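Local coordinates for protein arginine kinase (Cydia pomonella granulosis virus, PDB 6VVG) that probably phosphorylates serine and threonine residues of proteins as a viral kinase, and binds adenosine monophosphate in the nucleotide pocket between its two lobes, at residues 111-114 / 115-119. Sequence-based numbering, arbitrary orientation.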
# COMPACT_ATOMS: atom_id res chain seq x y z
N LEU A 111 9.50 -32.05 -18.65
CA LEU A 111 9.87 -31.14 -17.57
C LEU A 111 9.87 -31.89 -16.24
O LEU A 111 8.90 -32.59 -15.92
CB LEU A 111 8.91 -29.96 -17.52
CG LEU A 111 8.73 -29.17 -18.81
CD1 LEU A 111 7.89 -27.93 -18.60
CD2 LEU A 111 10.11 -28.80 -19.38
N ARG A 112 10.94 -31.74 -15.47
CA ARG A 112 10.98 -32.30 -14.13
C ARG A 112 11.82 -31.42 -13.22
O ARG A 112 12.78 -30.79 -13.66
CB ARG A 112 11.54 -33.72 -14.11
CG ARG A 112 11.15 -34.61 -15.28
CD ARG A 112 11.51 -36.07 -15.00
NE ARG A 112 12.79 -36.21 -14.29
CZ ARG A 112 12.90 -36.43 -12.99
NH1 ARG A 112 14.10 -36.53 -12.44
NH2 ARG A 112 11.82 -36.55 -12.23
N LEU A 113 11.45 -31.41 -11.94
CA LEU A 113 12.20 -30.72 -10.89
C LEU A 113 12.64 -31.76 -9.87
O LEU A 113 11.80 -32.33 -9.16
CB LEU A 113 11.35 -29.64 -10.22
CG LEU A 113 10.93 -28.42 -11.03
CD1 LEU A 113 9.89 -27.60 -10.26
CD2 LEU A 113 12.14 -27.57 -11.37
N ASN A 114 13.95 -32.02 -9.78
CA ASN A 114 14.45 -32.93 -8.77
C ASN A 114 14.57 -32.20 -7.43
O ASN A 114 14.31 -30.99 -7.32
CB ASN A 114 15.78 -33.54 -9.20
CG ASN A 114 16.89 -32.52 -9.36
OD1 ASN A 114 16.78 -31.38 -8.91
ND2 ASN A 114 17.98 -32.93 -10.00
N GLU A 115 14.98 -32.93 -6.39
CA GLU A 115 15.02 -32.36 -5.05
C GLU A 115 15.91 -31.12 -5.00
O GLU A 115 15.54 -30.11 -4.41
CB GLU A 115 15.49 -33.39 -4.03
CG GLU A 115 15.71 -32.82 -2.63
CD GLU A 115 15.52 -33.85 -1.53
OE1 GLU A 115 15.17 -35.01 -1.83
OE2 GLU A 115 15.73 -33.49 -0.35
N ALA A 116 17.09 -31.19 -5.62
CA ALA A 116 18.00 -30.05 -5.60
C ALA A 116 17.36 -28.82 -6.23
O ALA A 116 17.50 -27.70 -5.71
CB ALA A 116 19.30 -30.41 -6.32
N ALA A 117 16.65 -29.01 -7.34
CA ALA A 117 15.98 -27.88 -7.98
C ALA A 117 14.91 -27.29 -7.08
O ALA A 117 14.73 -26.06 -7.03
CB ALA A 117 15.38 -28.31 -9.32
N CYS A 118 14.17 -28.15 -6.37
CA CYS A 118 13.14 -27.66 -5.46
C CYS A 118 13.77 -26.89 -4.29
O CYS A 118 13.26 -25.84 -3.90
CB CYS A 118 12.30 -28.82 -4.95
SG CYS A 118 11.32 -29.65 -6.22
N LYS A 119 14.87 -27.41 -3.74
CA LYS A 119 15.55 -26.72 -2.66
C LYS A 119 15.93 -25.30 -3.07
O LYS A 119 15.64 -24.34 -2.36
CB LYS A 119 16.79 -27.51 -2.25
CG LYS A 119 17.60 -26.90 -1.12
CD LYS A 119 18.73 -27.84 -0.68
CE LYS A 119 19.65 -27.15 0.31
NZ LYS A 119 20.77 -28.03 0.75
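Asn-114 and Ala-117 meet through the bond that opens helix 115-133: the side-chain OD1 of Asn-114 accepts the backbone N-H of Ala-117 at 2.8 Å, with an N-H...O angle of 160°. The side chain can turn back over the first turn because CG sits between its own backbone N and carbonyl carbon (chi1 64°), which carries the amide oxygen to a first-turn N-H whose i-4 carbonyl, on Leu-113, lies far off in the loop. The same oxygen also rests against the methyl of Ala-117, OD1 to CB 3.4 Å. Asn-114 contributes its main chain as well, since its carbonyl O takes the N-H of Cys-118 at 3.0 Å in the first i to i+4 bond of the helix. One residue thus grips two successive backbone amides, one with its side chain and one with its backbone.

Beside this polar cap lies a small apolar patch. Leu-113 reaches the helix by two points: its CD2 touches CB of Ala-117 at 3.9 Å, while its CB lies 4.0 Å from SG of Cys-118. The sulfur is swung toward the preceding loop, anti to its own carbonyl carbon (chi1 -66°). Ile-206 of helix 192-208 packs against both Leu-113 and Cys-118, and so ties the start of one helix to another. Glu-115 turns to a different quarter, where its OE2 is hydrogen-bonded to the hydroxyl of Ser-246.

Asparagine N-capping of this kind, accompanied by an apolar contact between Leu-113, before the cap, and Cys-118, fourth in the helix, as in a hydrophobic staple, is a common way for a chain to enter a helix. Here, away from the nucleotide pocket, it begins the helix that in the protein kinase fold corresponds to alpha-E of the C-terminal lobe.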